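Local structure of proteasome accessory factor B/C (PafBC) (Paenarthrobacter aurescens, 6SJ9) at residues E487-I495 and R550-E558; T496-L507 and E519-L527. The protein acts as a transcriptional regulator of the bacterial DNA damage response, probably binding DNA through its winged helix-turn-helix regions and sensing a signal through its WYL domains. All coordinates share one frame; numbering follows the deposited sequence.

Contact 1 (E487-I495 and R550-E558); sequences EQAQAFAAI and RLDRVESLE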
loop_
_atom_site.group_PDB
_atom_site.type_symbol
_atom_site.label_atom_id
_atom_site.label_comp_id
_atom_site.label_asym_id
_atom_site.label_seq_id
_atom_site.Cartn_x
_atom_site.Cartn_y
_atom_site.Cartn_z
ATOM N N GLU A 487 28.077 -15.081 -5.942
ATOM C CA GLU A 487 28.354 -15.249 -4.525
ATOM C C GLU A 487 27.166 -15.876 -3.795
ATOM O O GLU A 487 27.330 -16.404 -2.685
ATOM C CB GLU A 487 28.702 -13.896 -3.894
ATOM C CG GLU A 487 29.803 -13.119 -4.584
ATOM C CD GLU A 487 29.367 -12.490 -5.916
ATOM O OE1 GLU A 487 28.151 -12.225 -6.119
ATOM O OE2 GLU A 487 30.263 -12.268 -6.767
ATOM N N GLN A 488 25.996 -15.862 -4.409
ATOM C CA GLN A 488 24.803 -16.414 -3.786
ATOM C C GLN A 488 24.436 -17.789 -4.330
ATOM O O GLN A 488 23.550 -18.439 -3.771
ATOM C CB GLN A 488 23.626 -15.435 -3.966
ATOM C CG GLN A 488 23.834 -14.134 -3.239
ATOM C CD GLN A 488 23.013 -13.000 -3.840
ATOM O OE1 GLN A 488 21.829 -13.163 -4.134
ATOM N NE2 GLN A 488 23.632 -11.845 -4.003
ATOM N N ALA A 489 25.109 -18.244 -5.394
ATOM C CA ALA A 489 24.683 -19.450 -6.100
ATOM C C ALA A 489 24.746 -20.679 -5.213
ATOM O O ALA A 489 23.914 -21.592 -5.330
ATOM C CB ALA A 489 25.548 -19.676 -7.347
ATOM N N GLN A 490 25.772 -20.749 -4.373
ATOM C CA GLN A 490 25.925 -21.885 -3.482
ATOM C C GLN A 490 24.763 -21.967 -2.500
ATOM O O GLN A 490 24.195 -23.039 -2.271
ATOM C CB GLN A 490 27.255 -21.767 -2.713
ATOM C CG GLN A 490 27.441 -22.825 -1.640
ATOM C CD GLN A 490 28.859 -22.865 -1.068
ATOM O OE1 GLN A 490 29.844 -22.634 -1.778
ATOM N NE2 GLN A 490 28.968 -23.223 0.210
ATOM N N ALA A 491 24.403 -20.843 -1.899
ATOM C CA ALA A 491 23.264 -20.865 -0.982
ATOM C C ALA A 491 21.944 -21.124 -1.735
ATOM O O ALA A 491 21.053 -21.837 -1.232
ATOM C CB ALA A 491 23.234 -19.555 -0.206
ATOM N N PHE A 492 21.820 -20.583 -2.954
ATOM C CA PHE A 492 20.614 -20.826 -3.761
ATOM C C PHE A 492 20.437 -22.324 -4.036
ATOM O O PHE A 492 19.349 -22.867 -3.853
ATOM C CB PHE A 492 20.696 -20.021 -5.068
ATOM C CG PHE A 492 19.487 -20.132 -5.937
ATOM C CD1 PHE A 492 19.287 -21.236 -6.759
ATOM C CD2 PHE A 492 18.550 -19.111 -5.954
ATOM C CE1 PHE A 492 18.138 -21.326 -7.591
ATOM C CE2 PHE A 492 17.419 -19.186 -6.766
ATOM C CZ PHE A 492 17.209 -20.294 -7.600
ATOM N N ALA A 493 21.519 -23.017 -4.389
ATOM C CA ALA A 493 21.433 -24.448 -4.664
ATOM C C ALA A 493 21.168 -25.261 -3.386
ATOM O O ALA A 493 20.399 -26.234 -3.402
ATOM C CB ALA A 493 22.732 -24.913 -5.340
ATOM N N ALA A 494 21.770 -24.875 -2.265
ATOM C CA ALA A 494 21.513 -25.643 -1.038
ATOM C C ALA A 494 20.062 -25.480 -0.571
ATOM O O ALA A 494 19.402 -26.458 -0.180
ATOM C CB ALA A 494 22.508 -25.225 0.044
ATOM N N ILE A 495 19.522 -24.267 -0.668
ATOM C CA ILE A 495 18.112 -24.071 -0.325
ATOM C C ILE A 495 17.220 -24.849 -1.280
ATOM O O ILE A 495 16.258 -25.499 -0.862
ATOM C CB ILE A 495 17.765 -22.571 -0.337
ATOM C CG1 ILE A 495 18.482 -21.887 0.833
ATOM C CG2 ILE A 495 16.237 -22.360 -0.286
ATOM C CD1 ILE A 495 18.375 -20.411 0.846
ATOM N N ARG A 550 17.025 -12.807 3.545
ATOM C CA ARG A 550 17.682 -12.372 2.320
ATOM C C ARG A 550 18.802 -13.341 1.985
ATOM O O ARG A 550 19.680 -13.582 2.821
ATOM C CB ARG A 550 18.263 -10.960 2.467
ATOM C CG ARG A 550 17.207 -9.832 2.607
ATOM C CD ARG A 550 17.854 -8.451 2.752
ATOM N NE ARG A 550 18.770 -8.102 1.646
ATOM C CZ ARG A 550 18.402 -7.425 0.546
ATOM N NH1 ARG A 550 17.142 -7.004 0.407
ATOM N NH2 ARG A 550 19.298 -7.162 -0.422
ATOM N N LEU A 551 18.773 -13.878 0.763
ATOM C CA LEU A 551 19.832 -14.779 0.328
ATOM C C LEU A 551 21.194 -14.116 0.467
ATOM O O LEU A 551 22.183 -14.760 0.875
ATOM C CB LEU A 551 19.589 -15.212 -1.118
ATOM C CG LEU A 551 20.373 -16.444 -1.573
ATOM C CD1 LEU A 551 19.943 -17.611 -0.759
ATOM C CD2 LEU A 551 20.035 -16.742 -3.012
ATOM N N ASP A 552 21.271 -12.817 0.161
ATOM C CA ASP A 552 22.576 -12.188 0.168
ATOM C C ASP A 552 23.008 -11.883 1.565
ATOM O O ASP A 552 24.039 -11.233 1.724
ATOM C CB ASP A 552 22.621 -10.890 -0.693
ATOM C CG ASP A 552 21.756 -9.728 -0.150
ATOM O OD1 ASP A 552 21.333 -9.691 1.033
ATOM O OD2 ASP A 552 21.505 -8.787 -0.945
ATOM N N ARG A 553 22.250 -12.336 2.584
ATOM C CA ARG A 553 22.733 -12.234 3.962
ATOM C C ARG A 553 23.080 -13.581 4.569
ATOM O O ARG A 553 23.448 -13.636 5.738
ATOM C CB ARG A 553 21.747 -11.460 4.854
ATOM C CG ARG A 553 21.903 -9.999 4.488
ATOM C CD ARG A 553 21.457 -8.979 5.485
ATOM N NE ARG A 553 21.330 -9.384 6.884
ATOM C CZ ARG A 553 20.495 -8.742 7.690
ATOM N NH1 ARG A 553 19.798 -7.727 7.184
ATOM N NH2 ARG A 553 20.342 -9.083 8.951
ATOM N N VAL A 554 23.007 -14.658 3.796
ATOM C CA VAL A 554 23.411 -15.949 4.305
ATOM C C VAL A 554 24.916 -15.983 4.442
ATOM O O VAL A 554 25.639 -15.777 3.462
ATOM C CB VAL A 554 22.918 -17.057 3.368
ATOM C CG1 VAL A 554 23.573 -18.401 3.731
ATOM C CG2 VAL A 554 21.413 -17.138 3.474
ATOM N N GLU A 555 25.401 -16.334 5.630
ATOM C CA GLU A 555 26.831 -16.610 5.729
ATOM C C GLU A 555 27.113 -18.056 5.374
ATOM O O GLU A 555 28.033 -18.330 4.607
ATOM C CB GLU A 555 27.384 -16.319 7.117
ATOM C CG GLU A 555 28.908 -16.220 7.130
ATOM C CD GLU A 555 29.587 -17.484 7.611
ATOM O OE1 GLU A 555 30.690 -17.788 7.104
ATOM O OE2 GLU A 555 29.038 -18.168 8.509
ATOM N N SER A 556 26.296 -18.987 5.852
ATOM C CA SER A 556 26.452 -20.348 5.361
ATOM C C SER A 556 25.177 -21.102 5.674
ATOM O O SER A 556 24.429 -20.746 6.595
ATOM C CB SER A 556 27.679 -21.040 5.985
ATOM O OG SER A 556 27.415 -21.289 7.335
ATOM N N LEU A 557 24.938 -22.153 4.886
ATOM C CA LEU A 557 23.793 -23.041 5.066
ATOM C C LEU A 557 24.296 -24.450 4.894
ATOM O O LEU A 557 24.957 -24.727 3.886
ATOM C CB LEU A 557 22.735 -22.797 4.002
ATOM C CG LEU A 557 21.874 -21.579 4.159
ATOM C CD1 LEU A 557 21.253 -21.300 2.827
ATOM C CD2 LEU A 557 20.813 -21.938 5.131
ATOM N N GLU A 558 23.949 -25.340 5.839
ATOM C CA GLU A 558 24.337 -26.723 5.827
ATOM C C GLU A 558 23.161 -27.549 6.338
ATOM O O GLU A 558 22.597 -27.248 7.406
ATOM C CB GLU A 558 25.565 -27.047 6.707
ATOM C CG GLU A 558 26.635 -25.990 6.784
ATOM C CD GLU A 558 27.646 -26.061 5.633
ATOM O OE1 GLU A 558 27.461 -26.914 4.726
ATOM O OE2 GLU A 558 28.626 -25.261 5.636
#

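Contact 2 (T496-L507 and E519-L527); sequences TQAIREGRQLRL and ERDVDPLRL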
loop_
_atom_site.group_PDB
_atom_site.type_symbol
_atom_site.label_atom_id
_atom_site.label_comp_id
_atom_site.label_asym_id
_atom_site.label_seq_id
_atom_site.Cartn_x
_atom_site.Cartn_y
_atom_site.Cartn_z
ATOM N N THR A 496 17.531 -24.800 -2.580
ATOM C CA THR A 496 16.709 -25.505 -3.560
ATOM C C THR A 496 16.648 -26.988 -3.248
ATOM O O THR A 496 15.582 -27.603 -3.284
ATOM C CB THR A 496 17.277 -25.293 -4.967
ATOM O OG1 THR A 496 17.180 -23.907 -5.332
ATOM C CG2 THR A 496 16.511 -26.177 -6.028
ATOM N N GLN A 497 17.808 -27.584 -2.997
ATOM C CA GLN A 497 17.864 -29.001 -2.774
ATOM C C GLN A 497 17.206 -29.368 -1.446
ATOM O O GLN A 497 16.481 -30.370 -1.356
ATOM C CB GLN A 497 19.325 -29.430 -2.785
ATOM C CG GLN A 497 19.528 -30.885 -2.520
ATOM C CD GLN A 497 21.013 -31.321 -2.705
ATOM O OE1 GLN A 497 21.480 -31.552 -3.822
ATOM N NE2 GLN A 497 21.743 -31.394 -1.601
ATOM N N ALA A 498 17.397 -28.532 -0.421
ATOM C CA ALA A 498 16.781 -28.838 0.883
ATOM C C ALA A 498 15.263 -28.835 0.780
ATOM O O ALA A 498 14.594 -29.694 1.360
ATOM C CB ALA A 498 17.275 -27.858 1.964
ATOM N N ILE A 499 14.702 -27.867 0.052
ATOM C CA ILE A 499 13.248 -27.813 -0.139
ATOM C C ILE A 499 12.782 -29.059 -0.859
ATOM O O ILE A 499 11.821 -29.720 -0.442
ATOM C CB ILE A 499 12.839 -26.546 -0.913
ATOM C CG1 ILE A 499 13.091 -25.282 -0.043
ATOM C CG2 ILE A 499 11.338 -26.679 -1.375
ATOM C CD1 ILE A 499 12.953 -23.953 -0.837
ATOM N N ARG A 500 13.477 -29.411 -1.941
ATOM C CA ARG A 500 13.073 -30.553 -2.748
ATOM C C ARG A 500 13.163 -31.869 -1.984
ATOM O O ARG A 500 12.278 -32.716 -2.100
ATOM C CB ARG A 500 13.963 -30.637 -3.998
ATOM C CG ARG A 500 13.401 -31.551 -5.088
ATOM C CD ARG A 500 14.346 -31.628 -6.313
ATOM N NE ARG A 500 15.645 -32.199 -5.954
ATOM C CZ ARG A 500 16.807 -31.539 -6.042
ATOM N NH1 ARG A 500 16.839 -30.274 -6.494
ATOM N NH2 ARG A 500 17.938 -32.142 -5.676
ATOM N N GLU A 501 14.202 -32.047 -1.175
ATOM C CA GLU A 501 14.405 -33.275 -0.428
ATOM C C GLU A 501 13.845 -33.241 0.988
ATOM O O GLU A 501 13.984 -34.229 1.704
ATOM C CB GLU A 501 15.899 -33.610 -0.418
ATOM C CG GLU A 501 16.392 -33.831 -1.870
ATOM C CD GLU A 501 17.899 -34.018 -1.976
ATOM O OE1 GLU A 501 18.640 -33.992 -0.955
ATOM O OE2 GLU A 501 18.345 -34.161 -3.123
ATOM N N GLY A 502 13.205 -32.158 1.415
ATOM C CA GLY A 502 12.611 -32.193 2.746
ATOM C C GLY A 502 13.636 -32.104 3.880
ATOM O O GLY A 502 13.432 -32.713 4.929
ATOM N N ARG A 503 14.749 -31.386 3.681
ATOM C CA ARG A 503 15.839 -31.325 4.677
ATOM C C ARG A 503 15.832 -30.018 5.464
ATOM O O ARG A 503 15.784 -28.921 4.885
ATOM C CB ARG A 503 17.238 -31.446 4.032
ATOM C CG ARG A 503 17.423 -32.680 3.152
ATOM C CD ARG A 503 18.855 -32.790 2.593
ATOM N NE ARG A 503 18.849 -33.893 1.650
ATOM C CZ ARG A 503 18.940 -35.186 1.992
ATOM N NH1 ARG A 503 19.103 -35.568 3.278
ATOM N NH2 ARG A 503 18.833 -36.108 1.039
ATOM N N GLN A 504 16.048 -30.150 6.756
ATOM C CA GLN A 504 16.303 -28.994 7.599
ATOM C C GLN A 504 17.710 -28.434 7.340
ATOM O O GLN A 504 18.644 -29.160 6.970
ATOM C CB GLN A 504 16.151 -29.404 9.065
ATOM C CG GLN A 504 15.426 -28.424 9.866
ATOM C CD GLN A 504 15.224 -28.849 11.303
ATOM O OE1 GLN A 504 16.170 -29.072 12.012
ATOM N NE2 GLN A 504 13.971 -28.951 11.726
ATOM N N LEU A 505 17.867 -27.129 7.557
ATOM C CA LEU A 505 19.150 -26.463 7.355
ATOM C C LEU A 505 19.587 -25.771 8.634
ATOM O O LEU A 505 18.783 -25.168 9.339
ATOM C CB LEU A 505 19.078 -25.419 6.214
ATOM C CG LEU A 505 18.857 -26.005 4.803
ATOM C CD1 LEU A 505 18.623 -24.929 3.758
ATOM C CD2 LEU A 505 20.160 -26.737 4.378
ATOM N N ARG A 506 20.868 -25.839 8.893
ATOM C CA ARG A 506 21.515 -24.964 9.851
ATOM C C ARG A 506 21.941 -23.701 9.113
ATOM O O ARG A 506 22.781 -23.771 8.223
ATOM C CB ARG A 506 22.763 -25.613 10.434
ATOM C CG ARG A 506 23.423 -24.814 11.574
ATOM C CD ARG A 506 22.520 -24.733 12.774
ATOM N NE ARG A 506 23.218 -24.279 13.986
ATOM C CZ ARG A 506 22.595 -23.984 15.117
ATOM N NH1 ARG A 506 21.273 -24.112 15.177
ATOM N NH2 ARG A 506 23.295 -23.567 16.174
ATOM N N LEU A 507 21.396 -22.561 9.523
ATOM C CA LEU A 507 21.617 -21.277 8.875
ATOM C C LEU A 507 22.434 -20.379 9.797
ATOM O O LEU A 507 22.132 -20.248 10.998
ATOM C CB LEU A 507 20.280 -20.608 8.540
ATOM C CG LEU A 507 20.369 -19.117 8.266
ATOM C CD1 LEU A 507 21.140 -18.838 6.935
ATOM C CD2 LEU A 507 18.911 -18.574 8.265
ATOM N N GLU A 519 22.746 -17.934 14.518
ATOM C CA GLU A 519 22.798 -19.329 14.118
ATOM C C GLU A 519 21.476 -19.981 14.485
ATOM O O GLU A 519 21.019 -19.854 15.624
ATOM C CB GLU A 519 23.980 -20.039 14.808
ATOM C CG GLU A 519 24.444 -21.320 14.107
ATOM C CD GLU A 519 25.601 -22.109 14.827
ATOM O OE1 GLU A 519 25.671 -22.162 16.104
ATOM O OE2 GLU A 519 26.471 -22.631 14.078
ATOM N N ARG A 520 20.874 -20.693 13.534
ATOM C CA ARG A 520 19.549 -21.219 13.773
ATOM C C ARG A 520 19.240 -22.336 12.793
ATOM O O ARG A 520 19.723 -22.325 11.659
ATOM C CB ARG A 520 18.496 -20.135 13.615
ATOM C CG ARG A 520 18.683 -19.424 12.268
ATOM C CD ARG A 520 17.660 -18.351 12.195
ATOM N NE ARG A 520 18.197 -17.069 12.444
ATOM C CZ ARG A 520 17.462 -15.980 12.654
ATOM N NH1 ARG A 520 18.089 -14.840 12.778
ATOM N NH2 ARG A 520 16.138 -16.018 12.751
ATOM N N ASP A 521 18.410 -23.279 13.252
ATOM C CA ASP A 521 17.849 -24.345 12.428
ATOM C C ASP A 521 16.587 -23.831 11.760
ATOM O O ASP A 521 15.745 -23.229 12.429
ATOM C CB ASP A 521 17.509 -25.575 13.295
ATOM C CG ASP A 521 18.787 -26.283 13.815
ATOM O OD1 ASP A 521 19.815 -26.365 13.090
ATOM O OD2 ASP A 521 18.753 -26.712 14.952
ATOM N N VAL A 522 16.467 -24.027 10.445
ATOM C CA VAL A 522 15.286 -23.596 9.698
ATOM C C VAL A 522 14.775 -24.710 8.786
ATOM O O VAL A 522 15.547 -25.518 8.258
ATOM C CB VAL A 522 15.551 -22.321 8.864
ATOM C CG1 VAL A 522 16.158 -21.323 9.715
ATOM C CG2 VAL A 522 16.511 -22.595 7.699
ATOM N N ASP A 523 13.452 -24.728 8.596
ATOM C CA ASP A 523 12.801 -25.551 7.592
ATOM C C ASP A 523 12.622 -24.657 6.386
ATOM O O ASP A 523 11.733 -23.795 6.394
ATOM C CB ASP A 523 11.436 -26.076 8.065
ATOM C CG ASP A 523 11.520 -26.918 9.344
ATOM O OD1 ASP A 523 12.485 -27.712 9.521
ATOM O OD2 ASP A 523 10.554 -26.846 10.139
ATOM N N PRO A 524 13.432 -24.794 5.346
ATOM C CA PRO A 524 13.234 -23.973 4.137
ATOM C C PRO A 524 11.910 -24.310 3.467
ATOM O O PRO A 524 11.551 -25.473 3.311
ATOM C CB PRO A 524 14.420 -24.341 3.243
ATOM C CG PRO A 524 14.812 -25.697 3.698
ATOM C CD PRO A 524 14.564 -25.735 5.207
ATOM N N LEU A 525 11.202 -23.271 3.040
ATOM C CA LEU A 525 9.886 -23.436 2.425
ATOM C C LEU A 525 9.820 -22.982 0.973
ATOM O O LEU A 525 9.381 -23.763 0.122
ATOM C CB LEU A 525 8.845 -22.639 3.244
ATOM C CG LEU A 525 8.723 -23.089 4.722
ATOM C CD1 LEU A 525 7.735 -22.267 5.525
ATOM C CD2 LEU A 525 8.302 -24.588 4.838
ATOM N N ARG A 526 10.217 -21.740 0.679
ATOM C CA ARG A 526 10.099 -21.153 -0.654
ATOM C C ARG A 526 11.267 -20.231 -0.916
ATOM O O ARG A 526 11.660 -19.452 -0.048
ATOM C CB ARG A 526 8.813 -20.319 -0.798
ATOM C CG ARG A 526 7.602 -21.190 -1.014
ATOM C CD ARG A 526 6.384 -20.316 -1.311
ATOM N NE ARG A 526 5.958 -19.641 -0.071
ATOM C CZ ARG A 526 4.837 -18.939 0.008
ATOM N NH1 ARG A 526 4.049 -18.822 -1.086
ATOM N NH2 ARG A 526 4.502 -18.391 1.154
ATOM N N LEU A 527 11.757 -20.284 -2.124
ATOM C CA LEU A 527 12.763 -19.382 -2.643
ATOM C C LEU A 527 12.098 -18.506 -3.711
ATOM O O LEU A 527 11.450 -19.034 -4.616
ATOM C CB LEU A 527 13.886 -20.230 -3.208
ATOM C CG LEU A 527 15.259 -19.758 -3.579
ATOM C CD1 LEU A 527 15.879 -18.980 -2.462
ATOM C CD2 LEU A 527 16.028 -21.056 -3.907
#

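Contact 1 (E487-I495 and R550-E558)
Asp552, whose CB lies beside the amide of Gln488, has its carboxylate held from within its own turn: Arg550 NH2 bonds to Asp552 OD2 at 2.8 Å, while Arg550 NE reaches the other oxygen, OD1. This side-on grip meets both oxygens on their syn sides, somewhat out of plane, and fixes the rotation of the acid. Gln488 makes no hydrogen bond to it. Its chain, extended beyond CG, runs alongside Asp552, with Gln488 NE2 3.6 Å from Asp552 CB and the amide turned 80° from the carboxylate. Shortening Gln488 to an alanine would probably leave the Asp552 methylene without its amide cover and open a gap beside the first helical turn.

Next to this polar margin the contact is greasy. With CG anti to the backbone N (chi1 -163°), Leu551 pushes its two methyls into the helix. CD2 touches the CB atoms of both Gln488 and Phe492, at the edge of the Phe492 ring; CD1 meets Ile495 CD1 at 3.6 Å and also touches Ala491 CB. Leu557 comes in from the strand, its CD1 pressed tightly on Ile495 CG1 at 3.5 Å. Ala491, small enough to let the chains close in, packs its CB on Leu551, Val554 and Leu557. Trp534 meets the Phe492 ring edge-to-face. Ala491, Phe492 and Ile495 thus form one side of the helix, with Gln488 leading into it, laid on a 3-10 turn and the strand after it, the Sm-fold arrangement in which an N-terminal helix packs on a bent five-stranded antiparallel sheet.

Contact 2 (T496-L507 and E519-L527)
This is a beta-hairpin pairing with the preceding helix laid across it: strand 503-507 runs antiparallel to 519-527, and helix 496-501 crosses the latter at 102°, within the Sm-like WYL domain. Leu505 with Val522 and Leu507 with Arg520 are hydrogen-bonded pairs, the shortest link being Leu507 N to Arg520 O at 2.7 Å. Their side chains share one face of the sheet. Pro524 fills the angle between helix and hairpin, its CG 3.7 Å from Ala498 CB, with Ile499 and Leu505 also on the ring. Gly502, in a Schellman motif, turns the helix into the strand.

On the other face, Arg506 bends at chi2 (65°), bringing its guanidinium beside Asp521 and over Glu519 CG. Arg506 NH2 reaches Glu519 OE1 at 2.8 Å in a weak, bent hydrogen bond (141°) that is part of a salt bridge; the one from NH1 to Asp521 OD1 is long and weak. Buried Gln504 gives NE2 to Asp523 OD1 at 2.9 Å, on the syn side, while Asn560 and Ser565 engage Gln504 OE1 and Asp523 OD2. Nearby acids probably balance the arginine's charge, and the buried amide and carboxylate pay for their burial with bonds to each other, to Asn560 and to Ser565.

Contact 1 and contact 2 divide one helix, 489-501, between them: its first turns lie on 550-558, its later ones on 519-527. Their centres are 11 Å apart, and contact 2 is nested inside the loop that contact 1 closes. Strand 503-510 joins them, lying between 517-530 and 554-560; Arg506 N probably bonds to Glu558 O at 2.7 Å. The apolar parts also merge, Leu557 CD2 meeting Leu507 CD1 at 3.6 Å and Phe492 CE2 meeting Leu527 CD2 at 3.7 Å. Neither contact contributes to the potassium site, whose residues, among them Leu16 and Lys83, lie far earlier in the chain.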